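Local coordinates for immune protein (Enterobacter cloacae, PDB 6D7Y) that binds the toxic C-terminal tip of a CdiA contact-dependent growth inhibition protein and, as its immunity protein, probably neutralises it, at residues M1-T14 against V94-A108. Sequence-based numbering, arbitrary orientation.
Sequences MKELFEVIFEGVNT and VDVGLCFYMNDFNSA
Strands 3-10 and 94-102 run antiparallel, the axes of these segments 4.5 Å apart at closest approach, and paired N-H···O bonds join E3 with M102, F5 with F100, V7 with L98 and F9 with V96. Side chains leave the two strands alternately. On the face carrying L4, E6 and I8, the Y101 ring is sandwiched: L4 CD1 sits over the ring centre, 3.9 Å from the centroid, while K2, from just before the strand, brings NZ over the opposite face in a cation-pi contact, the last two torsions of its chain folded so that the ammonium curls back over the ring. Farther along, E6 OE1 approaches C99 SG at 3.3 Å, while E6 OE2 accepts from A138 N. These are two central strands of an antiparallel sheet, with strand 130-135 on the far side of 3-10 and helix 105-126 packed over the face bearing F5, V7 and F9. The first turn of that helix and the end of the strand before it close around F5: A108 CB lies 3.5 Å from F5 CZ over one ring face, M102 CB touches F5 CE2, and the ring edge points into the face of F105 in a T-shaped stack with planes at 86°. D104 N-caps the helix, its OD1 accepting from S107 N. At the other end the chain turns away through G11, at positive phi (64°); D95 OD1, also bonded to Y90 OH, takes G11 N at 3.0 Å from above the carboxylate plane, and V12 N donates to V94 O.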
HETATM    1  N   MSE B   1     -16.935  -2.942  16.083  1.00 51.32           N
HETATM    2  CA  MSE B   1     -16.092  -1.724  16.264  1.00 50.65           C
HETATM    3  C   MSE B   1     -15.316  -1.375  15.024  1.00 42.60           C
HETATM    4  O   MSE B   1     -14.975  -2.260  14.227  1.00 40.56           O
HETATM    5  CB  MSE B   1     -15.046  -1.980  17.352  1.00 58.85           C
HETATM    6  CG  MSE B   1     -15.662  -2.432  18.663  1.00 69.19           C
HETATM    7 SE   MSE B   1     -16.569  -0.871  19.419  1.00 94.13          SE
HETATM    8  CE  MSE B   1     -18.427  -1.340  18.947  1.00 92.40           C
ATOM      9  N   LYS B   2     -15.030  -0.082  14.859  1.00 37.64           N
ATOM     10  CA  LYS B   2     -14.205   0.412  13.740  1.00 34.02           C
ATOM     11  C   LYS B   2     -12.791  -0.143  13.936  1.00 29.60           C
ATOM     12  O   LYS B   2     -12.276  -0.146  15.044  1.00 29.26           O
ATOM     13  CB  LYS B   2     -14.185   1.925  13.747  1.00 36.32           C
ATOM     14  CG  LYS B   2     -13.372   2.583  12.653  1.00 36.99           C
ATOM     15  CD  LYS B   2     -13.674   4.090  12.591  1.00 39.71           C
ATOM     16  CE  LYS B   2     -13.209   4.846  13.821  1.00 42.08           C
ATOM     17  NZ  LYS B   2     -11.731   4.762  13.988  1.00 42.79           N
ATOM     18  N   GLU B   3     -12.180  -0.615  12.861  1.00 26.18           N
ATOM     19  CA  GLU B   3     -10.862  -1.260  12.921  1.00 24.05           C
ATOM     20  C   GLU B   3      -9.992  -0.784  11.792  1.00 22.42           C
ATOM     21  O   GLU B   3     -10.496  -0.412  10.734  1.00 21.89           O
ATOM     22  CB  GLU B   3     -11.048  -2.762  12.737  1.00 23.25           C
ATOM     23  CG  GLU B   3     -11.875  -3.465  13.787  1.00 24.12           C
ATOM     24  CD  GLU B   3     -11.126  -3.793  15.067  1.00 24.45           C
ATOM     25  OE1 GLU B   3      -9.949  -3.370  15.243  1.00 24.16           O
ATOM     26  OE2 GLU B   3     -11.732  -4.499  15.922  1.00 25.13           O
ATOM     27  N   LEU B   4      -8.677  -0.829  12.014  1.00 21.58           N
ATOM     28  CA  LEU B   4      -7.728  -0.451  11.007  1.00 21.04           C
ATOM     29  C   LEU B   4      -7.355  -1.719  10.216  1.00 20.25           C
ATOM     30  O   LEU B   4      -6.938  -2.736  10.822  1.00 19.47           O
ATOM     31  CB  LEU B   4      -6.474   0.146  11.630  1.00 21.43           C
ATOM     32  CG  LEU B   4      -5.451   0.688  10.625  1.00 21.78           C
ATOM     33  CD1 LEU B   4      -6.039   1.711   9.668  1.00 22.60           C
ATOM     34  CD2 LEU B   4      -4.297   1.320  11.394  1.00 22.57           C
ATOM     35  N   PHE B   5      -7.520  -1.645   8.895  1.00 19.66           N
ATOM     36  CA  PHE B   5      -7.178  -2.751   8.001  1.00 19.48           C
ATOM     37  C   PHE B   5      -6.036  -2.347   7.097  1.00 19.81           C
ATOM     38  O   PHE B   5      -5.727  -1.167   6.957  1.00 19.83           O
ATOM     39  CB  PHE B   5      -8.377  -3.198   7.178  1.00 19.54           C
ATOM     40  CG  PHE B   5      -9.496  -3.776   8.004  1.00 19.55           C
ATOM     41  CD1 PHE B   5      -9.523  -5.114   8.329  1.00 19.39           C
ATOM     42  CD2 PHE B   5     -10.494  -2.958   8.494  1.00 20.10           C
ATOM     43  CE1 PHE B   5     -10.520  -5.653   9.133  1.00 19.61           C
ATOM     44  CE2 PHE B   5     -11.509  -3.497   9.278  1.00 20.61           C
ATOM     45  CZ  PHE B   5     -11.532  -4.834   9.598  1.00 20.29           C
ATOM     46  N   GLU B   6      -5.363  -3.326   6.498  1.00 20.08           N
ATOM     47  CA  GLU B   6      -4.315  -2.966   5.593  1.00 21.30           C
ATOM     48  C   GLU B   6      -4.048  -4.042   4.546  1.00 20.50           C
ATOM     49  O   GLU B   6      -4.374  -5.203   4.742  1.00 19.76           O
ATOM     50  CB  GLU B   6      -3.002  -2.585   6.317  1.00 23.66           C
ATOM     51  CG  GLU B   6      -2.177  -3.721   6.818  1.00 25.51           C
ATOM     52  CD  GLU B   6      -0.891  -3.312   7.562  1.00 27.24           C
ATOM     53  OE1 GLU B   6      -0.317  -2.209   7.360  1.00 29.24           O
ATOM     54  OE2 GLU B   6      -0.441  -4.146   8.365  1.00 26.86           O
ATOM     55  N   VAL B   7      -3.534  -3.592   3.414  1.00 20.77           N
ATOM     56  CA  VAL B   7      -3.097  -4.485   2.341  1.00 21.09           C
ATOM     57  C   VAL B   7      -1.641  -4.124   2.098  1.00 21.56           C
ATOM     58  O   VAL B   7      -1.245  -2.958   2.199  1.00 20.78           O
ATOM     59  CB  VAL B   7      -3.939  -4.431   1.049  1.00 21.97           C
ATOM     60  CG1 VAL B   7      -5.372  -4.847   1.327  1.00 21.72           C
ATOM     61  CG2 VAL B   7      -3.877  -3.063   0.390  1.00 22.57           C
ATOM     62  N   ILE B   8      -0.843  -5.138   1.758  1.00 21.87           N
ATOM     63  CA  ILE B   8       0.575  -4.963   1.572  1.00 23.09           C
ATOM     64  C   ILE B   8       1.103  -5.602   0.290  1.00 24.13           C
ATOM     65  O   ILE B   8       0.726  -6.745  -0.033  1.00 23.84           O
ATOM     66  CB  ILE B   8       1.358  -5.710   2.702  1.00 23.54           C
ATOM     67  CG1 ILE B   8       0.943  -5.267   4.118  1.00 23.09           C
ATOM     68  CG2 ILE B   8       2.865  -5.539   2.538  1.00 24.51           C
ATOM     69  CD1 ILE B   8       1.313  -3.889   4.489  1.00 23.54           C
ATOM     70  N   PHE B   9       1.945  -4.848  -0.428  1.00 25.31           N
ATOM     71  CA  PHE B   9       2.693  -5.371  -1.590  1.00 27.56           C
ATOM     72  C   PHE B   9       4.064  -5.629  -0.942  1.00 28.25           C
ATOM     73  O   PHE B   9       4.793  -4.682  -0.625  1.00 27.49           O
ATOM     74  CB  PHE B   9       2.858  -4.349  -2.701  1.00 28.97           C
ATOM     75  CG  PHE B   9       1.577  -3.877  -3.344  1.00 29.24           C
ATOM     76  CD1 PHE B   9       0.914  -2.757  -2.860  1.00 29.30           C
ATOM     77  CD2 PHE B   9       1.077  -4.502  -4.487  1.00 30.72           C
ATOM     78  CE1 PHE B   9      -0.237  -2.289  -3.480  1.00 29.87           C
ATOM     79  CE2 PHE B   9      -0.078  -4.042  -5.110  1.00 31.05           C
ATOM     80  CZ  PHE B   9      -0.732  -2.924  -4.604  1.00 30.51           C
ATOM     81  N   GLU B  10       4.413  -6.898  -0.718  1.00 29.77           N
ATOM     82  CA  GLU B  10       5.662  -7.244  -0.037  1.00 31.32           C
ATOM     83  C   GLU B  10       6.773  -7.586  -1.017  1.00 33.13           C
ATOM     84  O   GLU B  10       6.550  -8.356  -1.938  1.00 33.69           O
ATOM     85  CB  GLU B  10       5.449  -8.442   0.858  1.00 32.15           C
ATOM     86  CG  GLU B  10       6.647  -8.772   1.733  1.00 34.32           C
ATOM     87  CD  GLU B  10       6.446 -10.036   2.532  1.00 35.42           C
ATOM     88  OE1 GLU B  10       6.004 -11.026   1.945  1.00 37.95           O
ATOM     89  OE2 GLU B  10       6.751 -10.043   3.743  1.00 36.93           O
ATOM     90  N   GLY B  11       7.961  -7.022  -0.786  1.00 34.04           N
ATOM     91  CA  GLY B  11       9.132  -7.276  -1.642  1.00 36.40           C
ATOM     92  C   GLY B  11       8.933  -6.785  -3.061  1.00 37.45           C
ATOM     93  O   GLY B  11       9.002  -7.548  -4.011  1.00 38.10           O
ATOM     94  N   VAL B  12       8.695  -5.494  -3.195  1.00 37.21           N
ATOM     95  CA  VAL B  12       8.457  -4.888  -4.494  1.00 38.97           C
ATOM     96  C   VAL B  12       9.777  -4.812  -5.282  1.00 41.66           C
ATOM     97  O   VAL B  12      10.861  -4.709  -4.696  1.00 42.36           O
ATOM     98  CB  VAL B  12       7.830  -3.478  -4.321  1.00 38.07           C
ATOM     99  CG1 VAL B  12       7.570  -2.803  -5.661  1.00 39.84           C
ATOM    100  CG2 VAL B  12       6.541  -3.574  -3.513  1.00 36.58           C
ATOM    101  N   ASN B  13       9.680  -4.900  -6.601  1.00 43.77           N
ATOM    102  CA  ASN B  13      10.862  -4.785  -7.471  1.00 46.55           C
ATOM    103  C   ASN B  13      11.271  -3.312  -7.452  1.00 46.32           C
ATOM    104  O   ASN B  13      10.550  -2.468  -7.974  1.00 46.55           O
ATOM    105  CB  ASN B  13      10.527  -5.260  -8.879  1.00 48.32           C
ATOM    106  CG  ASN B  13      11.700  -5.140  -9.835  1.00 51.33           C
ATOM    107  OD1 ASN B  13      12.492  -4.194  -9.757  1.00 51.95           O
ATOM    108  ND2 ASN B  13      11.801  -6.087 -10.764  1.00 52.81           N
ATOM    109  N   THR B  14      12.425  -3.006  -6.856  1.00 47.47           N
ATOM    110  CA  THR B  14      12.848  -1.594  -6.701  1.00 48.70           C
ATOM    111  C   THR B  14      12.980  -0.807  -7.997  1.00 50.20           C
ATOM    112  O   THR B  14      12.908   0.416  -7.963  1.00 49.36           O
ATOM    113  CB  THR B  14      14.127  -1.431  -5.845  1.00 50.25           C
ATOM    114  OG1 THR B  14      15.249  -2.021  -6.508  1.00 54.39           O
ATOM    115  CG2 THR B  14      13.927  -2.061  -4.449  1.00 49.20           C
ATOM    116  N   VAL B  94      11.854  -3.842  -0.096  1.00 36.91           N
ATOM    117  CA  VAL B  94      10.898  -2.740  -0.046  1.00 34.76           C
ATOM    118  C   VAL B  94       9.438  -3.230  -0.060  1.00 33.38           C
ATOM    119  O   VAL B  94       9.079  -4.126  -0.819  1.00 32.43           O
ATOM    120  CB  VAL B  94      11.110  -1.786  -1.241  1.00 35.51           C
ATOM    121  CG1 VAL B  94      10.058  -0.675  -1.261  1.00 34.44           C
ATOM    122  CG2 VAL B  94      12.509  -1.187  -1.195  1.00 36.47           C
ATOM    123  N   ASP B  95       8.607  -2.624   0.795  1.00 30.53           N
ATOM    124  CA  ASP B  95       7.184  -2.937   0.859  1.00 29.79           C
ATOM    125  C   ASP B  95       6.396  -1.639   0.628  1.00 28.21           C
ATOM    126  O   ASP B  95       6.872  -0.552   0.954  1.00 28.24           O
ATOM    127  CB  ASP B  95       6.753  -3.443   2.240  1.00 29.56           C
ATOM    128  CG  ASP B  95       7.244  -4.821   2.581  1.00 30.77           C
ATOM    129  OD1 ASP B  95       8.012  -5.463   1.830  1.00 31.97           O
ATOM    130  OD2 ASP B  95       6.829  -5.280   3.663  1.00 31.91           O
ATOM    131  N   VAL B  96       5.200  -1.780   0.069  1.00 26.92           N
ATOM    132  CA  VAL B  96       4.278  -0.678  -0.155  1.00 25.81           C
ATOM    133  C   VAL B  96       2.997  -1.122   0.541  1.00 24.02           C
ATOM    134  O   VAL B  96       2.477  -2.187   0.254  1.00 24.71           O
ATOM    135  CB  VAL B  96       4.050  -0.412  -1.648  1.00 28.02           C
ATOM    136  CG1 VAL B  96       2.981   0.641  -1.851  1.00 28.54           C
ATOM    137  CG2 VAL B  96       5.367  -0.008  -2.323  1.00 29.61           C
ATOM    138  N   GLY B  97       2.489  -0.331   1.491  1.00 25.31           N
ATOM    139  CA  GLY B  97       1.304  -0.723   2.188  1.00 23.48           C
ATOM    140  C   GLY B  97       0.275   0.365   2.200  1.00 23.66           C
ATOM    141  O   GLY B  97       0.631   1.527   2.102  1.00 23.59           O
ATOM    142  N   LEU B  98      -0.985  -0.048   2.262  1.00 23.08           N
ATOM    143  CA  LEU B  98      -2.144   0.861   2.331  1.00 24.48           C
ATOM    144  C   LEU B  98      -2.946   0.532   3.575  1.00 23.26           C
ATOM    145  O   LEU B  98      -3.452  -0.590   3.697  1.00 21.18           O
ATOM    146  CB  LEU B  98      -3.045   0.724   1.103  1.00 25.68           C
ATOM    147  CG  LEU B  98      -2.544   1.296  -0.232  1.00 28.68           C
ATOM    148  CD1 LEU B  98      -1.364   0.514  -0.787  1.00 29.24           C
ATOM    149  CD2 LEU B  98      -3.678   1.274  -1.249  1.00 30.53           C
ATOM    150  N   CYS B  99      -3.136   1.518   4.472  1.00 23.50           N
ATOM    151  CA  CYS B  99      -3.873   1.292   5.725  1.00 23.26           C
ATOM    152  C   CYS B  99      -5.102   2.184   5.688  1.00 23.53           C
ATOM    153  O   CYS B  99      -4.987   3.342   5.276  1.00 23.56           O
ATOM    154  CB  CYS B  99      -3.026   1.695   6.937  1.00 26.01           C
ATOM    155  SG  CYS B  99      -1.439   0.841   7.038  1.00 33.67           S
ATOM    156  N   PHE B 100      -6.240   1.642   6.112  1.00 22.42           N
ATOM    157  CA  PHE B 100      -7.538   2.342   6.115  1.00 24.85           C
ATOM    158  C   PHE B 100      -8.502   1.753   7.143  1.00 23.09           C
ATOM    159  O   PHE B 100      -8.472   0.556   7.423  1.00 21.85           O
ATOM    160  CB  PHE B 100      -8.176   2.257   4.726  1.00 27.23           C
ATOM    161  CG  PHE B 100      -8.326   0.844   4.217  1.00 28.72           C
ATOM    162  CD1 PHE B 100      -7.290   0.228   3.547  1.00 28.73           C
ATOM    163  CD2 PHE B 100      -9.509   0.141   4.412  1.00 29.06           C
ATOM    164  CE1 PHE B 100      -7.421  -1.076   3.081  1.00 30.69           C
ATOM    165  CE2 PHE B 100      -9.658  -1.147   3.952  1.00 29.91           C
ATOM    166  CZ  PHE B 100      -8.614  -1.773   3.297  1.00 29.37           C
ATOM    167  N   TYR B 101      -9.346   2.596   7.745  1.00 23.57           N
ATOM    168  CA  TYR B 101     -10.316   2.078   8.695  1.00 23.74           C
ATOM    169  C   TYR B 101     -11.576   1.608   7.978  1.00 25.78           C
ATOM    170  O   TYR B 101     -11.895   2.091   6.880  1.00 27.59           O
ATOM    171  CB  TYR B 101     -10.715   3.155   9.748  1.00 25.20           C
ATOM    172  CG  TYR B 101      -9.631   3.463  10.743  1.00 25.19           C
ATOM    173  CD1 TYR B 101      -8.669   4.432  10.483  1.00 27.78           C
ATOM    174  CD2 TYR B 101      -9.559   2.786  11.956  1.00 25.25           C
ATOM    175  CE1 TYR B 101      -7.662   4.716  11.409  1.00 28.03           C
ATOM    176  CE2 TYR B 101      -8.566   3.056  12.878  1.00 25.75           C
ATOM    177  CZ  TYR B 101      -7.611   4.010  12.601  1.00 27.02           C
ATOM    178  OH  TYR B 101      -6.627   4.287  13.526  1.00 28.79           O
HETATM  179  N   MSE B 102     -12.295   0.671   8.602  1.00 26.09           N
HETATM  180  CA  MSE B 102     -13.606   0.215   8.111  1.00 28.22           C
HETATM  181  C   MSE B 102     -14.450   0.104   9.353  1.00 27.97           C
HETATM  182  O   MSE B 102     -13.940  -0.225  10.422  1.00 26.80           O
HETATM  183  CB  MSE B 102     -13.611  -1.099   7.342  1.00 29.46           C
HETATM  184  CG  MSE B 102     -12.759  -1.060   6.080  1.00 31.52           C
HETATM  185 SE   MSE B 102     -13.506   0.107   4.663  1.00 42.55          SE
HETATM  186  CE  MSE B 102     -15.255  -0.774   4.412  1.00 39.85           C
ATOM    187  N   ASN B 103     -15.746   0.380   9.233  1.00 31.67           N
ATOM    188  CA  ASN B 103     -16.665   0.334  10.400  1.00 34.11           C
ATOM    189  C   ASN B 103     -17.018  -1.065  10.891  1.00 33.93           C
ATOM    190  O   ASN B 103     -17.439  -1.216  12.043  1.00 34.63           O
ATOM    191  CB  ASN B 103     -17.953   1.129  10.122  1.00 38.06           C
ATOM    192  CG  ASN B 103     -17.733   2.633  10.108  1.00 40.39           C
ATOM    193  OD1 ASN B 103     -16.760   3.138  10.666  1.00 41.43           O
ATOM    194  ND2 ASN B 103     -18.664   3.362   9.500  1.00 43.33           N
ATOM    195  N   ASP B 104     -16.842  -2.090  10.046  1.00 32.33           N
ATOM    196  CA  ASP B 104     -17.156  -3.456  10.459  1.00 32.66           C
ATOM    197  C   ASP B 104     -16.415  -4.457   9.592  1.00 31.45           C
ATOM    198  O   ASP B 104     -15.906  -4.092   8.529  1.00 29.36           O
ATOM    199  CB  ASP B 104     -18.664  -3.695  10.424  1.00 36.82           C
ATOM    200  CG  ASP B 104     -19.251  -3.520   9.048  1.00 41.15           C
ATOM    201  OD1 ASP B 104     -18.895  -4.298   8.147  1.00 47.61           O
ATOM    202  OD2 ASP B 104     -20.112  -2.633   8.871  1.00 49.03           O
ATOM    203  N   PHE B 105     -16.348  -5.704  10.058  1.00 29.96           N
ATOM    204  CA  PHE B 105     -15.632  -6.767   9.340  1.00 30.00           C
ATOM    205  C   PHE B 105     -16.310  -7.191   8.043  1.00 32.10           C
ATOM    206  O   PHE B 105     -15.631  -7.555   7.085  1.00 30.73           O
ATOM    207  CB  PHE B 105     -15.378  -7.994  10.240  1.00 28.96           C
ATOM    208  CG  PHE B 105     -14.202  -7.834  11.173  1.00 28.19           C
ATOM    209  CD1 PHE B 105     -14.346  -7.228  12.402  1.00 28.31           C
ATOM    210  CD2 PHE B 105     -12.944  -8.296  10.808  1.00 26.98           C
ATOM    211  CE1 PHE B 105     -13.260  -7.076  13.248  1.00 27.40           C
ATOM    212  CE2 PHE B 105     -11.858  -8.148  11.644  1.00 26.44           C
ATOM    213  CZ  PHE B 105     -12.022  -7.533  12.877  1.00 26.85           C
ATOM    214  N   ASN B 106     -17.636  -7.123   8.010  1.00 34.63           N
ATOM    215  CA  ASN B 106     -18.382  -7.508   6.819  1.00 39.13           C
ATOM    216  C   ASN B 106     -18.067  -6.584   5.645  1.00 35.88           C
ATOM    217  O   ASN B 106     -17.771  -7.065   4.553  1.00 34.59           O
ATOM    218  CB  ASN B 106     -19.885  -7.553   7.132  1.00 45.17           C
ATOM    219  CG  ASN B 106     -20.217  -8.573   8.216  1.00 50.38           C
ATOM    220  OD1 ASN B 106     -19.510  -9.575   8.384  1.00 58.13           O
ATOM    221  ND2 ASN B 106     -21.298  -8.323   8.960  1.00 57.83           N
ATOM    222  N   SER B 107     -18.070  -5.269   5.883  1.00 34.52           N
ATOM    223  CA  SER B 107     -17.758  -4.294   4.826  1.00 33.93           C
ATOM    224  C   SER B 107     -16.272  -4.390   4.458  1.00 32.14           C
ATOM    225  O   SER B 107     -15.927  -4.337   3.278  1.00 29.26           O
ATOM    226  CB  SER B 107     -18.183  -2.871   5.216  1.00 35.88           C
ATOM    227  OG  SER B 107     -17.585  -2.469   6.434  1.00 37.59           O
ATOM    228  N   ALA B 108     -15.403  -4.581   5.463  1.00 28.24           N
ATOM    229  CA  ALA B 108     -13.972  -4.760   5.210  1.00 26.22           C
ATOM    230  C   ALA B 108     -13.730  -5.949   4.285  1.00 25.51           C
ATOM    231  O   ALA B 108     -12.918  -5.870   3.362  1.00 26.77           O
ATOM    232  CB  ALA B 108     -13.234  -4.983   6.530  1.00 26.11           C
TER
HETATM  233  O   HOH W   1     -18.058  -3.384  13.867  1.00 41.84           O
HETATM  234  O   HOH W   2      12.357  -5.475  -2.257  1.00 37.69           O